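Local atomic coordinates of putative alkaline phosphatase (Pseudomonas fluorescens, PDB entry 4F1V), a protein that binds phosphate with high affinity in the periplasm and probably delivers it to the membrane part of the PstSACB transporter for import into the cell. Residues N43-T46 with G51-N54; V111-G116 with V229-A234. One frame throughout, in Å; residues are numbered along the deposited sequence.

Contact 1 of 2, residues N43-T46 with G51-N54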
ATOM      1  N   ASN A  43     -20.024  -6.169   0.335  1.00  5.83           N
ATOM      2  CA  ASN A  43     -20.105  -7.530   0.814  1.00  5.46           C
ATOM      3  C   ASN A  43     -20.183  -8.536  -0.342  1.00  5.60           C
ATOM      4  O   ASN A  43     -21.091  -9.352  -0.405  1.00  7.26           O
ATOM      5  CB  ASN A  43     -21.245  -7.739   1.825  1.00  5.88           C
ATOM      6  CG  ASN A  43     -21.145  -9.103   2.501  1.00  6.87           C
ATOM      7  OD1 ASN A  43     -20.027  -9.581   2.716  1.00  8.29           O
ATOM      8  ND2 ASN A  43     -22.268  -9.671   2.861  1.00  9.61           N
ATOM      9  N   ASP A  44     -19.206  -8.432  -1.234  1.00  6.34           N
ATOM     10  CA  ASP A  44     -19.203  -9.184  -2.480  1.00  6.43           C
ATOM     11  C   ASP A  44     -17.970 -10.082  -2.555  1.00  5.58           C
ATOM     12  O   ASP A  44     -16.890  -9.673  -2.988  1.00  5.50           O
ATOM     13  CB  ASP A  44     -19.248  -8.244  -3.665  1.00  8.04           C
ATOM     14  CG  ASP A  44     -19.240  -8.971  -5.014  1.00  8.77           C
ATOM     15  OD1 ASP A  44     -19.321 -10.208  -5.014  1.00  8.66           O
ATOM     16  OD2 ASP A  44     -19.155  -8.218  -6.023  1.00 11.36           O
ATOM     17  N   TYR A  45     -18.172 -11.334  -2.127  1.00  5.89           N
ATOM     18  CA  TYR A  45     -17.057 -12.282  -2.088  1.00  5.94           C
ATOM     19  C   TYR A  45     -16.510 -12.670  -3.441  1.00  5.81           C
ATOM     20  O   TYR A  45     -15.373 -13.118  -3.564  1.00  5.94           O
ATOM     21  CB  TYR A  45     -17.506 -13.557  -1.321  1.00  5.67           C
ATOM     22  CG  TYR A  45     -16.386 -14.494  -0.938  1.00  5.64           C
ATOM     23  CD1 TYR A  45     -16.047 -15.589  -1.740  1.00  6.21           C
ATOM     24  CD2 TYR A  45     -15.642 -14.299   0.211  1.00  5.74           C
ATOM     25  CE1 TYR A  45     -15.031 -16.439  -1.432  1.00  6.73           C
ATOM     26  CE2 TYR A  45     -14.599 -15.134   0.560  1.00  6.13           C
ATOM     27  CZ  TYR A  45     -14.285 -16.221  -0.282  1.00  5.52           C
ATOM     28  OH  TYR A  45     -13.278 -17.088   0.009  1.00  6.61           O
ATOM     29  N   THR A  46     -17.283 -12.425  -4.511  1.00  6.43           N
ATOM     30  CA  THR A  46     -16.779 -12.725  -5.839  1.00  6.32           C
ATOM     31  C   THR A  46     -15.568 -11.878  -6.256  1.00  6.55           C
ATOM     32  O   THR A  46     -14.811 -12.236  -7.128  1.00  7.63           O
ATOM     33  CB  THR A  46     -17.825 -12.626  -6.946  1.00  7.56           C
ATOM     34  OG1 THR A  46     -18.152 -11.264  -7.252  1.00  8.97           O
ATOM     35  CG2 THR A  46     -19.069 -13.457  -6.671  1.00  9.16           C
ATOM     36  N   GLY A  51     -16.691 -16.378  -9.020  1.00  7.23           N
ATOM     37  CA  GLY A  51     -17.607 -17.528  -9.055  1.00  7.72           C
ATOM     38  C   GLY A  51     -18.112 -18.063  -7.738  1.00  6.29           C
ATOM     39  O   GLY A  51     -18.876 -19.025  -7.717  1.00  6.77           O
ATOM     40  N   VAL A  52     -17.683 -17.488  -6.592  1.00  6.11           N
ATOM     41  CA  VAL A  52     -18.024 -17.984  -5.270  1.00  6.44           C
ATOM     42  C   VAL A  52     -18.842 -16.947  -4.543  1.00  6.94           C
ATOM     43  O   VAL A  52     -18.403 -15.820  -4.315  1.00  7.66           O
ATOM     44  CB  VAL A  52     -16.766 -18.349  -4.482  1.00  6.59           C
ATOM     45  CG1 VAL A  52     -17.163 -18.901  -3.087  1.00  7.09           C
ATOM     46  CG2 VAL A  52     -15.914 -19.365  -5.220  1.00  7.31           C
ATOM     47  N   THR A  53     -20.095 -17.324  -4.185  1.00  9.47           N
ATOM     48  CA  THR A  53     -21.056 -16.427  -3.569  1.00  9.41           C
ATOM     49  C   THR A  53     -21.595 -16.912  -2.195  1.00  9.80           C
ATOM     50  O   THR A  53     -22.347 -16.210  -1.581  1.00 16.02           O
ATOM     51  CB  THR A  53     -22.292 -16.215  -4.477  1.00  9.74           C
ATOM     52  OG1 THR A  53     -22.828 -17.526  -4.841  1.00 12.90           O
ATOM     53  CG2 THR A  53     -21.959 -15.463  -5.752  1.00 12.19           C
ATOM     54  N   ASN A  54     -21.073 -18.010  -1.661  1.00  9.76           N
ATOM     55  CA  ASN A  54     -21.595 -18.614  -0.419  1.00 10.80           C
ATOM     56  C   ASN A  54     -20.828 -18.218   0.865  1.00 10.49           C
ATOM     57  O   ASN A  54     -20.946 -18.865   1.906  1.00 11.99           O
ATOM     58  CB  ASN A  54     -21.678 -20.137  -0.467  1.00 12.61           C
ATOM     59  CG  ASN A  54     -20.351 -20.810  -0.567  1.00 11.78           C
ATOM     60  OD1 ASN A  54     -19.328 -20.226  -0.858  1.00 12.04           O
ATOM     61  ND2 ASN A  54     -20.406 -22.161  -0.483  1.00 19.55           N
TER
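Asp44 OD1 accepts two hydrogen bonds from Thr46, the residue whose methyl packs on Val52 and Thr53. Thr46 OG1 lies 2.7 Å from Asp44 OD1, on its syn side and 25° out of the carboxylate plane. The Thr46 backbone N, 3.1 Å from the same Asp44 OD1, closes an Asx turn; it comes from the same face of the carboxylate but from well above its plane, through a bent N-H...O angle of 138°. The turn starts the loop that leaves helix 33-42 of this Venus flytrap phosphate-binding protein, where Asn43 ends the helix in a Schellman motif. With the Thr46 hydroxyl fixed on Asp44, its methyl is left for the returning part of the loop, 51-54: Thr46 CG2 sits 3.4 Å from Val52 O and 3.6 Å from Thr53 CG2, the two threonine side chains running side by side. Tyr45 is the buried member. Its CG is anti to the backbone N (chi1 -167°), which sets the ring alongside the Val52 side chain, the two pointing the same way, with Tyr45 CE1 3.7 Å from Val52 CG1. Beyond these segments Tyr45 also touches Asn4 and Lys55, while the Asn43 side chain bonds to Val57 N and Asn56 OD1, drawing the returning chain to the helix end. Val52 O faces carbon of both Thr46 and Tyr45, and lies in the plane of the Tyr45 ring, at its edge, 3.5 Å from Tyr45 CD1.

Contact 2 of 2, residues V111-G116 with V229-A234; sequences VQELCG and VGKNVA
Glu113 and Lys231 cross at about a right angle, their charged ends meeting in a salt bridge between helix 111-119 and the loop that follows strand 228-229, in the lobe of the Venus flytrap fold that also carries helix 147-159. Glu113 reaches out extended beyond CG, whereas Lys231, modelled in two conformers, bends in the one described here at its third torsion (chi3 66°), turning the ammonium group back to the carboxylate. Lys231 NZ donates to the syn lone pair of Glu113 OE2, 2.7 Å away; Glu113 OE1, at 3.3 Å from Lys231 NZ, is the farther oxygen. Ser129 serves both partners, its N donating to Glu113 OE1 and its OG bonding to Lys231 NZ, which also reaches Asp108 O. Were Glu113 an alanine, the Lys231 ammonium would probably lose its charge mate and Ser129 N this acceptor. Beside the ion pair the apolar contact is loose, Val111 CG2 standing 4.3 Å from Val229 CG1, and Val111 leans also on Phe155 and Lys159 of helix 147-159. A water joins the two backbones: Val111 N donates to it at 2.9 Å, and it donates to Lys231 O at 2.7 Å.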
ATOM      1  N   VAL A 111      15.564  11.825  -9.103  1.00  4.71           N
ATOM      2  CA  VAL A 111      14.105  11.956  -9.144  1.00  5.35           C
ATOM      3  C   VAL A 111      13.627  12.411 -10.500  1.00  5.60           C
ATOM      4  O   VAL A 111      12.635  11.887 -11.055  1.00  5.56           O
ATOM      5  CB  VAL A 111      13.625  12.850  -7.987  1.00  6.89           C
ATOM      6  CG1 VAL A 111      12.149  13.217  -8.149  1.00  7.64           C
ATOM      7  CG2 VAL A 111      13.878  12.153  -6.656  1.00  8.53           C
ATOM      8  N   GLN A 112      14.344  13.356 -11.124  1.00  5.34           N
ATOM      9  CA  GLN A 112      13.923  13.792 -12.443  1.00  5.59           C
ATOM     10  C   GLN A 112      14.052  12.720 -13.500  1.00  5.12           C
ATOM     11  O   GLN A 112      13.230  12.617 -14.407  1.00  5.87           O
ATOM     12  CB  GLN A 112      14.623  15.099 -12.827  1.00  6.61           C
ATOM     13  CG  GLN A 112      14.162  16.288 -12.019  1.00  7.38           C
ATOM     14  CD  GLN A 112      12.671  16.460 -12.025  1.00  7.67           C
ATOM     15  OE1 GLN A 112      12.062  16.559 -13.101  1.00  8.10           O
ATOM     16  NE2 GLN A 112      12.026  16.429 -10.873  1.00  9.29           N
ATOM     17  N   GLU A 113      15.103  11.848 -13.384  1.00  5.33           N
ATOM     18  CA  GLU A 113      15.179  10.736 -14.313  1.00  5.32           C
ATOM     19  C   GLU A 113      14.002   9.753 -14.100  1.00  5.03           C
ATOM     20  O   GLU A 113      13.459   9.221 -15.063  1.00  5.58           O
ATOM     21  CB  GLU A 113      16.496   9.950 -14.148  1.00  5.78           C
ATOM     22  CG  GLU A 113      17.692  10.685 -14.794  1.00  6.00           C
ATOM     23  CD  GLU A 113      19.053  10.071 -14.416  1.00  6.12           C
ATOM     24  OE1 GLU A 113      20.037  10.364 -15.143  1.00  7.11           O
ATOM     25  OE2 GLU A 113      19.113   9.354 -13.377  1.00  7.43           O
ATOM     26  N   LEU A 114      13.647   9.441 -12.865  0.80  4.88           N
ATOM     27  CA  LEU A 114      12.498   8.607 -12.575  0.80  4.27           C
ATOM     28  C   LEU A 114      11.239   9.188 -13.260  0.80  4.45           C
ATOM     29  O   LEU A 114      10.489   8.477 -13.936  0.80  4.56           O
ATOM     30  CB  LEU A 114      12.305   8.506 -11.063  0.80  4.45           C
ATOM     31  CG  LEU A 114      11.068   7.690 -10.610  0.80  4.87           C
ATOM     32  CD1 LEU A 114      11.327   6.216 -10.583  0.80  6.51           C
ATOM     33  CD2 LEU A 114      10.619   8.144  -9.220  0.80  6.32           C
ATOM     34  N   CYS A 115      11.025  10.479 -13.043  1.00  4.89           N
ATOM     35  CA  CYS A 115       9.897  11.161 -13.701  1.00  4.76           C
ATOM     36  C   CYS A 115       9.925  10.956 -15.234  1.00  5.10           C
ATOM     37  O   CYS A 115       8.887  10.671 -15.810  1.00  5.35           O
ATOM     38  CB  CYS A 115       9.969  12.641 -13.379  1.00  5.10           C
ATOM     39  SG  CYS A 115       9.662  13.025 -11.613  1.00  5.42           S
ATOM     40  N   GLY A 116      11.091  11.140 -15.810  1.00  5.03           N
ATOM     41  CA  GLY A 116      11.223  11.001 -17.264  1.00  5.34           C
ATOM     42  C   GLY A 116      11.029   9.607 -17.755  1.00  4.90           C
ATOM     43  O   GLY A 116      10.477   9.406 -18.842  1.00  5.62           O
ATOM     44  N   VAL A 229      17.381   5.460  -5.714  1.00  4.50           N
ATOM     45  CA  VAL A 229      16.705   6.688  -6.068  1.00  4.86           C
ATOM     46  C   VAL A 229      17.240   7.804  -5.192  1.00  5.12           C
ATOM     47  O   VAL A 229      17.399   7.639  -3.987  1.00  5.54           O
ATOM     48  CB  VAL A 229      15.141   6.578  -5.945  1.00  4.94           C
ATOM     49  CG1 VAL A 229      14.482   7.879  -6.317  1.00  6.12           C
ATOM     50  CG2 VAL A 229      14.613   5.431  -6.789  1.00  5.46           C
ATOM     51  N   GLY A 230      17.509   8.956  -5.857  1.00  5.14           N
ATOM     52  CA  GLY A 230      17.949  10.151  -5.142  1.00  6.08           C
ATOM     53  C   GLY A 230      19.280  10.740  -5.606  1.00  6.10           C
ATOM     54  O   GLY A 230      19.758  11.693  -5.025  1.00  8.08           O
ATOM     55  N   LYS A 231      19.877  10.214  -6.682  0.80  5.73           N
ATOM     56  CA  LYS A 231      21.101  10.759  -7.267  0.80  5.65           C
ATOM     57  C   LYS A 231      20.928  12.247  -7.495  0.80  6.30           C
ATOM     58  O   LYS A 231      19.911  12.702  -8.010  0.80  8.19           O
ATOM     59  CB  LYS A 231      21.368  10.074  -8.600  0.80  5.58           C
ATOM     60  CG  LYS A 231      22.607  10.551  -9.380  0.80  6.50           C
ATOM     61  CD  LYS A 231      22.843   9.694 -10.701  0.80  6.90           C
ATOM     62  CE  LYS A 231      21.713   9.925 -11.677  0.80  5.93           C
ATOM     63  NZ  LYS A 231      21.698   8.916 -12.722  0.80  5.72           N
ATOM     64  N   ASN A 232      21.989  13.002  -7.247  0.70  8.71           N
ATOM     65  CA  ASN A 232      22.184  14.371  -7.724  0.70 11.07           C
ATOM     66  C   ASN A 232      23.718  14.529  -8.109  0.70 11.18           C
ATOM     67  O   ASN A 232      24.616  14.638  -7.256  0.70 12.07           O
ATOM     68  CB  ASN A 232      21.821  15.343  -6.683  0.70 15.05           C
ATOM     69  CG  ASN A 232      21.955  16.759  -7.161  0.70 20.22           C
ATOM     70  OD1 ASN A 232      22.707  17.025  -8.098  0.70 22.16           O
ATOM     71  ND2 ASN A 232      21.286  17.671  -6.434  0.70 20.84           N
ATOM     72  N   VAL A 233      23.980  14.430  -9.420  1.00 14.66           N
ATOM     73  CA  VAL A 233      25.344  14.508  -9.921  1.00 16.37           C
ATOM     74  C   VAL A 233      26.066  15.808  -9.594  1.00 18.79           C
ATOM     75  O   VAL A 233      27.277  15.807  -9.210  1.00 18.54           O
ATOM     76  CB  VAL A 233      25.464  14.165 -11.451  1.00 20.03           C
ATOM     77  CG1 VAL A 233      26.923  14.256 -11.938  1.00 25.14           C
ATOM     78  CG2 VAL A 233      24.872  12.794 -11.755  1.00 20.12           C
ATOM     79  N   ALA A 234      25.293  16.888  -9.668  1.00 19.81           N
ATOM     80  CA  ALA A 234      25.866  18.181  -9.433  1.00 22.57           C
ATOM     81  C   ALA A 234      26.417  18.331  -8.049  1.00 27.34           C
ATOM     82  O   ALA A 234      27.406  19.094  -7.875  1.00 27.02           O
ATOM     83  CB  ALA A 234      24.819  19.246  -9.699  1.00 23.98           C
TER
HETATM   84  O   HOH W   1      17.338  13.343  -7.440  1.00  9.83           O

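How the contacts relate
From the N terminus, the chain forms strands 5-7 and 29-30, then helix 33-42, which begins at Ser33 of the phosphate pocket. At the other end of that helix contact 1 closes a short surface loop, only four residues separating its segments, and folds the helix exit against the chain returning to strand 59-62. Contact 2 is long-range, tying the start of helix 111-119 to the loop after strand 228-229; 112 residues, among them Arg142 and Ser146 to Thr148 of the pocket, separate 111-116 from 229-234. The contacts are in series, neither nested nor crossed. The centres of contact 1 and contact 2 are about 45 Å apart, on opposite sides of the chain's centre.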